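Immunity 23 family protein (Burkholderia dolosa AU0158, PDB 5FFP) probably acts as the immunity protein of a contact-dependent growth inhibition system, binding and neutralising the matching CdiA toxin so that the producing cell is spared. Local coordinates at residues Asp64-Leu67 against Phe68-Pro72; Asp74-Arg77 against Glu78-Arg82; Glu103-Asp107 against Glu108-Ile112. All coordinates share one frame; numbering follows the deposited sequence.

Interaction 1. Residues Asp64-Leu67 against Phe68-Pro72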
ATOM      1  N   ASP A  64       5.454  -5.313  18.544  1.00 53.00           N
ATOM      2  CA  ASP A  64       5.568  -6.506  17.713  1.00 54.62           C
ATOM      3  C   ASP A  64       6.687  -7.401  18.216  1.00 55.50           C
ATOM      4  O   ASP A  64       7.876  -7.099  18.050  1.00 55.99           O
ATOM      5  CB  ASP A  64       5.756  -6.165  16.235  1.00 54.50           C
ATOM      6  CG  ASP A  64       5.685  -7.389  15.364  1.00 55.04           C
ATOM      7  OD1 ASP A  64       6.465  -8.325  15.623  1.00 56.76           O
ATOM      8  OD2 ASP A  64       4.864  -7.424  14.435  1.00 55.44           O
ATOM      9  N   ALA A  65       6.277  -8.510  18.823  1.00 56.71           N
ATOM     10  CA  ALA A  65       7.180  -9.367  19.574  1.00 57.47           C
ATOM     11  C   ALA A  65       8.128 -10.113  18.659  1.00 57.86           C
ATOM     12  O   ALA A  65       9.305 -10.286  18.972  1.00 59.40           O
ATOM     13  CB  ALA A  65       6.378 -10.345  20.416  1.00 59.14           C
ATOM     14  N   GLU A  66       7.622 -10.540  17.514  1.00 58.42           N
ATOM     15  CA  GLU A  66       8.433 -11.306  16.590  1.00 60.71           C
ATOM     16  C   GLU A  66       9.579 -10.434  16.095  1.00 61.02           C
ATOM     17  O   GLU A  66      10.754 -10.785  16.246  1.00 61.49           O
ATOM     18  CB  GLU A  66       7.577 -11.797  15.419  1.00 63.91           C
ATOM     19  CG  GLU A  66       8.218 -12.909  14.595  1.00 67.49           C
ATOM     20  CD  GLU A  66       8.088 -12.700  13.090  1.00 71.72           C
ATOM     21  OE1 GLU A  66       7.417 -11.733  12.639  1.00 73.15           O
ATOM     22  OE2 GLU A  66       8.686 -13.503  12.343  1.00 75.81           O
ATOM     23  N   LEU A  67       9.217  -9.269  15.558  1.00 60.19           N
ATOM     24  CA  LEU A  67      10.168  -8.365  14.907  1.00 60.30           C
ATOM     25  C   LEU A  67      11.202  -7.849  15.889  1.00 58.94           C
ATOM     26  O   LEU A  67      12.350  -7.576  15.507  1.00 61.44           O
ATOM     27  CB  LEU A  67       9.433  -7.176  14.281  1.00 60.02           C
ATOM     28  CG  LEU A  67       8.486  -7.507  13.121  1.00 61.59           C
ATOM     29  CD1 LEU A  67       7.597  -6.314  12.784  1.00 60.17           C
ATOM     30  CD2 LEU A  67       9.286  -7.965  11.905  1.00 65.45           C
ATOM     31  N   PHE A  68      10.780  -7.676  17.141  1.00 55.17           N
ATOM     32  CA  PHE A  68      11.705  -7.294  18.203  1.00 55.60           C
ATOM     33  C   PHE A  68      12.799  -8.337  18.377  1.00 57.49           C
ATOM     34  O   PHE A  68      13.975  -7.990  18.455  1.00 60.37           O
ATOM     35  CB  PHE A  68      10.976  -7.081  19.534  1.00 53.99           C
ATOM     36  CG  PHE A  68      11.766  -6.279  20.510  1.00 55.78           C
ATOM     37  CD1 PHE A  68      12.777  -6.873  21.250  1.00 59.29           C
ATOM     38  CD2 PHE A  68      11.537  -4.922  20.661  1.00 55.16           C
ATOM     39  CE1 PHE A  68      13.537  -6.137  22.135  1.00 61.90           C
ATOM     40  CE2 PHE A  68      12.293  -4.172  21.541  1.00 57.95           C
ATOM     41  CZ  PHE A  68      13.296  -4.785  22.283  1.00 61.79           C
ATOM     42  N   HIS A  69      12.408  -9.608  18.411  1.00 86.75           N
ATOM     43  CA  HIS A  69      13.317 -10.683  18.812  1.00 90.08           C
ATOM     44  C   HIS A  69      14.080 -11.371  17.684  1.00 89.56           C
ATOM     45  O   HIS A  69      15.029 -12.107  17.953  1.00 92.99           O
ATOM     46  CB  HIS A  69      12.570 -11.724  19.658  1.00 95.16           C
ATOM     47  CG  HIS A  69      12.254 -11.236  21.037  1.00 97.05           C
ATOM     48  ND1 HIS A  69      10.975 -10.932  21.450  1.00 97.41           N
ATOM     49  CD2 HIS A  69      13.066 -10.940  22.080  1.00 98.78           C
ATOM     50  CE1 HIS A  69      11.008 -10.497  22.696  1.00 99.74           C
ATOM     51  NE2 HIS A  69      12.265 -10.491  23.102  1.00100.60           N
ATOM     52  N   ILE A  70      13.699 -11.135  16.433  1.00 85.64           N
ATOM     53  CA  ILE A  70      14.398 -11.776  15.320  1.00 85.04           C
ATOM     54  C   ILE A  70      15.590 -10.909  14.916  1.00 81.16           C
ATOM     55  O   ILE A  70      15.890  -9.926  15.570  1.00 78.43           O
ATOM     56  CB  ILE A  70      13.452 -12.092  14.137  1.00 84.30           C
ATOM     57  CG1 ILE A  70      12.919 -10.810  13.492  1.00 79.37           C
ATOM     58  CG2 ILE A  70      12.299 -12.981  14.601  1.00 87.40           C
ATOM     59  CD1 ILE A  70      11.998 -11.073  12.324  1.00 78.84           C
ATOM     60  N   SER A  71      16.290 -11.316  13.867  1.00 81.35           N
ATOM     61  CA  SER A  71      17.465 -10.607  13.386  1.00 79.11           C
ATOM     62  C   SER A  71      17.084  -9.227  12.839  1.00 74.17           C
ATOM     63  O   SER A  71      15.950  -9.043  12.380  1.00 72.91           O
ATOM     64  CB  SER A  71      18.145 -11.435  12.285  1.00 81.84           C
ATOM     65  OG  SER A  71      19.223 -10.739  11.684  1.00 80.67           O
ATOM     66  N   PRO A  72      18.019  -8.248  12.901  1.00 71.48           N
ATOM     67  CA  PRO A  72      17.814  -6.969  12.204  1.00 67.42           C
ATOM     68  C   PRO A  72      17.623  -7.171  10.709  1.00 67.48           C
ATOM     69  O   PRO A  72      16.729  -6.559  10.106  1.00 65.85           O
ATOM     70  CB  PRO A  72      19.121  -6.203  12.457  1.00 66.57           C
ATOM     71  CG  PRO A  72      20.095  -7.201  13.000  1.00 69.89           C
ATOM     72  CD  PRO A  72      19.285  -8.270  13.659  1.00 72.55           C
TER

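Interaction 2. Residues Asp74-Arg77 against Glu78-Arg82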
ATOM      1  N   ASP A  74      16.465  -9.871   9.057  1.00 71.98           N
ATOM      2  CA  ASP A  74      15.181 -10.477   8.725  1.00 72.60           C
ATOM      3  C   ASP A  74      14.032  -9.516   9.006  1.00 68.94           C
ATOM      4  O   ASP A  74      13.113  -9.408   8.203  1.00 68.13           O
ATOM      5  CB  ASP A  74      14.983 -11.796   9.485  1.00 76.32           C
ATOM      6  CG  ASP A  74      15.999 -12.857   9.089  1.00 80.40           C
ATOM      7  OD1 ASP A  74      17.155 -12.507   8.781  1.00 80.29           O
ATOM      8  OD2 ASP A  74      15.649 -14.048   9.091  1.00 84.02           O
ATOM      9  N   ALA A  75      14.088  -8.809  10.132  1.00 66.99           N
ATOM     10  CA  ALA A  75      13.039  -7.845  10.489  1.00 64.18           C
ATOM     11  C   ALA A  75      12.887  -6.733   9.426  1.00 61.12           C
ATOM     12  O   ALA A  75      11.776  -6.424   8.987  1.00 59.87           O
ATOM     13  CB  ALA A  75      13.319  -7.238  11.857  1.00 63.55           C
ATOM     14  N   TYR A  76      14.008  -6.153   9.014  1.00 60.04           N
ATOM     15  CA  TYR A  76      13.996  -5.116   7.981  1.00 58.12           C
ATOM     16  C   TYR A  76      13.393  -5.598   6.657  1.00 59.27           C
ATOM     17  O   TYR A  76      12.711  -4.840   5.980  1.00 57.79           O
ATOM     18  CB  TYR A  76      15.412  -4.606   7.740  1.00 57.89           C
ATOM     19  CG  TYR A  76      15.519  -3.496   6.713  1.00 56.48           C
ATOM     20  CD1 TYR A  76      15.114  -2.206   7.015  1.00 54.12           C
ATOM     21  CD2 TYR A  76      16.040  -3.741   5.452  1.00 58.31           C
ATOM     22  CE1 TYR A  76      15.222  -1.187   6.084  1.00 53.65           C
ATOM     23  CE2 TYR A  76      16.148  -2.737   4.513  1.00 57.83           C
ATOM     24  CZ  TYR A  76      15.730  -1.464   4.828  1.00 55.48           C
ATOM     25  OH  TYR A  76      15.844  -0.452   3.901  1.00 55.86           O
ATOM     26  N   ARG A  77      13.652  -6.851   6.300  1.00 62.32           N
ATOM     27  CA  ARG A  77      13.084  -7.446   5.093  1.00 64.11           C
ATOM     28  C   ARG A  77      11.589  -7.635   5.242  1.00 63.64           C
ATOM     29  O   ARG A  77      10.836  -7.363   4.325  1.00 63.28           O
ATOM     30  CB  ARG A  77      13.725  -8.801   4.805  1.00 68.08           C
ATOM     31  CG  ARG A  77      13.293  -9.414   3.481  1.00 70.51           C
ATOM     32  CD  ARG A  77      14.277 -10.476   2.999  1.00 74.84           C
ATOM     33  NE  ARG A  77      14.422 -11.567   3.969  1.00 77.26           N
ATOM     34  CZ  ARG A  77      15.489 -11.800   4.738  1.00 78.29           C
ATOM     35  NH1 ARG A  77      16.567 -11.020   4.678  1.00 77.24           N
ATOM     36  NH2 ARG A  77      15.479 -12.831   5.576  1.00 80.88           N
ATOM     37  N   GLU A  78      11.167  -8.118   6.402  1.00 64.26           N
ATOM     38  CA  GLU A  78       9.750  -8.304   6.683  1.00 64.33           C
ATOM     39  C   GLU A  78       9.003  -6.954   6.735  1.00 61.14           C
ATOM     40  O   GLU A  78       7.845  -6.858   6.344  1.00 60.84           O
ATOM     41  CB  GLU A  78       9.580  -9.096   7.990  1.00 66.32           C
ATOM     42  CG  GLU A  78       8.158  -9.233   8.535  1.00 66.89           C
ATOM     43  CD  GLU A  78       7.147  -9.705   7.502  1.00 68.11           C
ATOM     44  OE1 GLU A  78       7.500 -10.547   6.642  1.00 70.49           O
ATOM     45  OE2 GLU A  78       5.984  -9.223   7.545  1.00 67.38           O
ATOM     46  N   LEU A  79       9.663  -5.911   7.220  1.00 58.99           N
ATOM     47  CA  LEU A  79       9.011  -4.611   7.369  1.00 56.51           C
ATOM     48  C   LEU A  79       8.870  -3.911   6.022  1.00 55.89           C
ATOM     49  O   LEU A  79       7.883  -3.210   5.765  1.00 54.60           O
ATOM     50  CB  LEU A  79       9.806  -3.753   8.343  1.00 55.11           C
ATOM     51  CG  LEU A  79       9.600  -4.170   9.802  1.00 55.87           C
ATOM     52  CD1 LEU A  79      10.779  -3.720  10.655  1.00 55.22           C
ATOM     53  CD2 LEU A  79       8.290  -3.600  10.326  1.00 55.23           C
ATOM     54  N   CYS A  80       9.891  -4.103   5.182  1.00 56.98           N
ATOM     55  CA  CYS A  80       9.885  -3.666   3.794  1.00 57.30           C
ATOM     56  C   CYS A  80       8.890  -4.488   2.955  1.00 59.14           C
ATOM     57  O   CYS A  80       8.343  -3.989   1.980  1.00 59.42           O
ATOM     58  CB  CYS A  80      11.300  -3.765   3.213  1.00 58.53           C
ATOM     59  SG  CYS A  80      12.481  -2.619   3.971  1.00 56.38           S
ATOM     60  N   ASN A  81       8.678  -5.750   3.323  1.00 60.95           N
ATOM     61  CA  ASN A  81       7.596  -6.544   2.746  1.00 62.68           C
ATOM     62  C   ASN A  81       6.232  -5.963   3.040  1.00 61.14           C
ATOM     63  O   ASN A  81       5.389  -5.912   2.163  1.00 61.48           O
ATOM     64  CB  ASN A  81       7.612  -7.978   3.262  1.00 65.31           C
ATOM     65  CG  ASN A  81       8.170  -8.945   2.257  1.00 68.68           C
ATOM     66  OD1 ASN A  81       7.429  -9.730   1.660  1.00 70.75           O
ATOM     67  ND2 ASN A  81       9.478  -8.875   2.033  1.00 69.49           N
ATOM     68  N   ARG A  82       6.014  -5.543   4.281  1.00 59.83           N
ATOM     69  CA  ARG A  82       4.717  -5.014   4.685  1.00 59.22           C
ATOM     70  C   ARG A  82       4.427  -3.683   4.031  1.00 57.79           C
ATOM     71  O   ARG A  82       3.284  -3.405   3.660  1.00 58.00           O
ATOM     72  CB  ARG A  82       4.647  -4.854   6.198  1.00 58.96           C
ATOM     73  CG  ARG A  82       4.510  -6.167   6.940  1.00 61.80           C
ATOM     74  CD  ARG A  82       4.377  -5.962   8.448  1.00 62.12           C
ATOM     75  NE  ARG A  82       4.633  -7.210   9.171  1.00 65.03           N
ATOM     76  CZ  ARG A  82       4.534  -7.378  10.484  1.00 66.27           C
ATOM     77  NH1 ARG A  82       4.164  -6.375  11.269  1.00 65.30           N
ATOM     78  NH2 ARG A  82       4.808  -8.559  11.007  1.00 69.18           N
TER

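Interaction 3. Residues Glu103-Asp107 against Glu108-Ile112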
ATOM      1  N   GLU A 103      10.369  12.227   5.796  1.00 49.88           N
ATOM      2  CA  GLU A 103      10.183  12.107   4.336  1.00 51.06           C
ATOM      3  C   GLU A 103      11.478  12.332   3.571  1.00 51.60           C
ATOM      4  O   GLU A 103      11.735  11.662   2.578  1.00 52.09           O
ATOM      5  CB  GLU A 103       9.138  13.115   3.778  1.00 53.57           C
ATOM      6  CG  GLU A 103       7.673  12.760   4.012  1.00 53.67           C
ATOM      7  CD  GLU A 103       6.667  13.733   3.349  1.00 56.47           C
ATOM      8  OE1 GLU A 103       5.548  13.923   3.901  1.00 56.81           O
ATOM      9  OE2 GLU A 103       6.985  14.311   2.274  1.00 58.70           O
ATOM     10  N   SER A 104      12.292  13.284   4.011  1.00 51.74           N
ATOM     11  CA  SER A 104      13.555  13.519   3.323  1.00 52.83           C
ATOM     12  C   SER A 104      14.380  12.237   3.379  1.00 51.13           C
ATOM     13  O   SER A 104      15.020  11.886   2.398  1.00 52.36           O
ATOM     14  CB  SER A 104      14.299  14.735   3.895  1.00 53.63           C
ATOM     15  OG  SER A 104      14.335  14.716   5.311  1.00 51.72           O
ATOM     16  N   LEU A 105      14.333  11.530   4.515  1.00 48.70           N
ATOM     17  CA  LEU A 105      15.126  10.308   4.682  1.00 47.81           C
ATOM     18  C   LEU A 105      14.576   9.144   3.856  1.00 48.32           C
ATOM     19  O   LEU A 105      15.317   8.533   3.108  1.00 49.34           O
ATOM     20  CB  LEU A 105      15.256   9.911   6.153  1.00 45.75           C
ATOM     21  CG  LEU A 105      15.998  10.907   7.048  1.00 45.57           C
ATOM     22  CD1 LEU A 105      15.811  10.501   8.511  1.00 44.14           C
ATOM     23  CD2 LEU A 105      17.476  10.979   6.693  1.00 46.27           C
ATOM     24  N   SER A 106      13.281   8.863   3.967  1.00 48.06           N
ATOM     25  CA  SER A 106      12.604   7.917   3.047  1.00 49.10           C
ATOM     26  C   SER A 106      12.876   8.162   1.582  1.00 52.03           C
ATOM     27  O   SER A 106      13.043   7.224   0.801  1.00 53.04           O
ATOM     28  CB  SER A 106      11.084   8.074   3.165  1.00 48.68           C
ATOM     29  OG  SER A 106      10.606   7.743   4.445  1.00 47.24           O
ATOM     30  N   ASP A 107      12.849   9.433   1.199  1.00 54.08           N
ATOM     31  CA  ASP A 107      12.938   9.780  -0.194  1.00 57.71           C
ATOM     32  C   ASP A 107      14.331   9.516  -0.743  1.00 59.93           C
ATOM     33  O   ASP A 107      14.503   9.286  -1.936  1.00 62.79           O
ATOM     34  CB  ASP A 107      12.463  11.229  -0.423  1.00 59.65           C
ATOM     35  CG  ASP A 107      10.898  11.336  -0.506  1.00 59.59           C
ATOM     36  OD1 ASP A 107      10.207  10.352  -0.163  1.00 57.47           O
ATOM     37  OD2 ASP A 107      10.373  12.406  -0.913  1.00 61.75           O
ATOM     38  N   GLU A 108      15.328   9.542   0.129  1.00 40.92           N
ATOM     39  CA  GLU A 108      16.667   9.103  -0.242  1.00 42.51           C
ATOM     40  C   GLU A 108      16.797   7.580  -0.221  1.00 41.68           C
ATOM     41  O   GLU A 108      17.650   7.021  -0.897  1.00 43.93           O
ATOM     42  CB  GLU A 108      17.701   9.679   0.711  1.00 42.61           C
ATOM     43  CG  GLU A 108      18.077  11.100   0.399  1.00 45.68           C
ATOM     44  CD  GLU A 108      19.344  11.474   1.115  1.00 47.03           C
ATOM     45  OE1 GLU A 108      19.594  10.867   2.185  1.00 45.35           O
ATOM     46  OE2 GLU A 108      20.075  12.366   0.614  1.00 50.60           O
ATOM     47  N   GLY A 109      15.993   6.914   0.594  1.00 39.35           N
ATOM     48  CA  GLY A 109      16.045   5.464   0.678  1.00 39.20           C
ATOM     49  C   GLY A 109      16.417   4.905   2.021  1.00 37.20           C
ATOM     50  O   GLY A 109      16.826   3.747   2.115  1.00 38.11           O
ATOM     51  N   TYR A 110      16.295   5.713   3.066  1.00 35.74           N
ATOM     52  CA  TYR A 110      16.530   5.226   4.414  1.00 34.22           C
ATOM     53  C   TYR A 110      15.186   4.893   4.975  1.00 33.36           C
ATOM     54  O   TYR A 110      14.323   5.750   5.112  1.00 32.99           O
ATOM     55  CB  TYR A 110      17.242   6.258   5.263  1.00 34.03           C
ATOM     56  CG  TYR A 110      18.675   6.562   4.823  1.00 36.08           C
ATOM     57  CD1 TYR A 110      19.725   5.717   5.167  1.00 36.81           C
ATOM     58  CD2 TYR A 110      18.987   7.731   4.114  1.00 37.79           C
ATOM     59  CE1 TYR A 110      21.034   6.006   4.795  1.00 39.32           C
ATOM     60  CE2 TYR A 110      20.300   8.035   3.736  1.00 40.08           C
ATOM     61  CZ  TYR A 110      21.315   7.173   4.072  1.00 41.12           C
ATOM     62  OH  TYR A 110      22.617   7.450   3.697  1.00 44.14           O
ATOM     63  N   TYR A 111      15.000   3.619   5.281  1.00 34.48           N
ATOM     64  CA  TYR A 111      13.753   3.141   5.846  1.00 34.36           C
ATOM     65  C   TYR A 111      14.025   2.778   7.281  1.00 34.81           C
ATOM     66  O   TYR A 111      14.896   1.959   7.568  1.00 36.51           O
ATOM     67  CB  TYR A 111      13.227   1.971   5.022  1.00 35.70           C
ATOM     68  CG  TYR A 111      12.717   2.461   3.668  1.00 36.89           C
ATOM     69  CD1 TYR A 111      11.490   3.109   3.569  1.00 36.65           C
ATOM     70  CD2 TYR A 111      13.489   2.341   2.519  1.00 38.61           C
ATOM     71  CE1 TYR A 111      11.039   3.605   2.360  1.00 38.84           C
ATOM     72  CE2 TYR A 111      13.033   2.828   1.297  1.00 40.55           C
ATOM     73  CZ  TYR A 111      11.804   3.458   1.226  1.00 40.44           C
ATOM     74  OH  TYR A 111      11.321   3.949   0.024  1.00 43.27           O
ATOM     75  N   ILE A 112      13.301   3.421   8.187  1.00 34.86           N
ATOM     76  CA  ILE A 112      13.620   3.348   9.594  1.00 34.90           C
ATOM     77  C   ILE A 112      12.356   3.042  10.343  1.00 36.18           C
ATOM     78  O   ILE A 112      11.387   3.799  10.251  1.00 37.39           O
ATOM     79  CB  ILE A 112      14.208   4.683  10.073  1.00 34.70           C
ATOM     80  CG1 ILE A 112      15.533   4.954   9.346  1.00 34.74           C
ATOM     81  CG2 ILE A 112      14.432   4.653  11.581  1.00 35.55           C
ATOM     82  CD1 ILE A 112      15.893   6.413   9.328  1.00 35.54           C
TER

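Interaction 1. Residues Asp64-Leu67 against Phe68-Pro72
The imidazole of His69 meets the carbonyl oxygen of Ala65 at its edge, near the ring plane, while one of its faces carries Phe68 CD1 over the ring centre. The edge contact is a hydrogen bond from His69 ND1 to Ala65 O (3.1 Å), with the oxygen 24° out of the ring plane. With CG beside the backbone N (chi1 -73°), the ring folds back along the helix and ND1 comes to the oxygen one turn earlier. His69 N donates to the same Ala65 O at 3.2 Å, from the opposite face of the carbonyl plane, so a single oxygen holds both backbone and ring and limits rotation of the imidazole.

At the start of this short helix, Asp64 is the N-cap. Its OD1 accepts from Leu67 N at 2.9 Å in a nearly straight bond (175°), met on the anti side and tilted out of the carboxylate plane, while its carbonyl oxygen takes Phe68 N at 3.1 Å. The last turn closes with Ile70 N on Glu66 O (3.0 Å), although Ile70 has already left helical backbone angles. Its branches lie back against that turn: CG2 packs near Glu66 CG at 4.1 Å, and CD1 reaches Leu67 CD2 at 4.1 Å, the two side chains running side by side in the same direction. Ser71 is then the N-cap of helix 72-83, so only Ile70 and Ser71 separate the end of one helix from the start of the next.

Leu67, the buried member, faces helix 72-83 and touches Glu78, Leu79 and Arg82. On the side of strand 110-117, Leu67 and Phe68 pack on Val115, while Tyr117 meets the His69 ring edge-to-face and Lys122, from the adjacent strand 120-127, makes a cation-pi contact with Phe68.

Interaction 2. Residues Asp74-Arg77 against Glu78-Arg82
Arg77 O is gripped twice by Asn81, through the backbone N at 2.9 Å and through the amide ND2 at 3.1 Å. The two donors come from opposite faces of the carbonyl plane, and ND2 stands well above it, 43° out. The Asn81 side chain thus turns back along helix 72-83 and lies beside that of Arg77, with ND2 also near Arg77 CG.

One residue back along the helix, the sulfur of Cys80 sits over a face of the Tyr76 ring, its SG 3.6 Å from the ring centroid and close to the ring normal. Tyr76 holds CG anti to its backbone N (chi1 -178°), which swings the ring alongside the next turn and beneath the sulfur; beyond it, Tyr76 OH is hydrogen-bonded to Lys128 O. Leu79, on the buried side, sets CG and CD1 against Ala75 O, the acceptor of its own backbone N at 2.8 Å.

Glu78 and Arg82 form an i to i+4 salt bridge in which Arg82 NE gives a bond of 2.9 Å to the anti lone pair of Glu78 OE2, in the guanidinium plane. Arg77 NH2 and Asp74 OD1 make only a long ion pair. Ala75, Tyr76 and Leu79 form the buried side, while the charged residues lie on more exposed faces, Glu78 and Arg82 bordering helix 65-69; the sulfur-aromatic contact suggests that dispersion and weak electrostatics steady the tyrosine ring where it packs against Phe113 and Tyr111.

Interaction 3. Residues Glu103-Asp107 against Glu108-Ile112
Leu105 O receives two backbone donors, Gly109 N at 3.1 Å in the carbonyl plane and Tyr110 N at 3.0 Å from above it. Next to this oxygen lies the Tyr110 side chain, whose ring presents an edge to it and whose CB rests 4.3 Å from Leu105 CB. Farther along, Leu105 CD1 meets Ile112 CD1 at 4.2 Å, methyl to methyl, so the leucine bridges the helix end and the first residues of the strand.

The backbone pattern is a Schellman motif: Tyr110 N returns to Leu105 O, a weak Gly109 N bond goes to Ser106 O (3.0 Å), and Gly109, with phi 118°, is the C-prime residue. The chain turns sharply here, and helix 103-107 and strand 110-112 run at 123° to each other. Ser106 CA also makes a CH...O contact with Tyr110 O.

In the next shell, Leu29 and Tyr31 of strand 26-33 pack on Leu105, and Tyr31 reaches Ile112 as well. Ser101 OG is hydrogen-bonded to Tyr110 O, and Asp48 to Ser104 OG. Tyr111 OH bonds to Gly90 O of the second subunit, whose Ala91 packs on Ser106.

Interactions 1 and 2 lie on consecutive helices whose contact centres are 10 Å apart. Leu67 CD1 packs on Leu79 CD2 at 3.7 Å, and a long, weak ion pair joins Asp64 OD2 to Arg82 NH1 at 3.4 Å, so the carboxylate that caps one helix also faces the arginine of the next. Interaction 3 lies nearer the centre of the chain: Tyr76 CE1 of interaction 2 touches Tyr111 O at 3.5 Å, while interaction 1 comes no closer than about 9 Å between nearest atoms. Strand 110-117, which starts in interaction 3, runs on to pack against the helices of interactions 1 and 2.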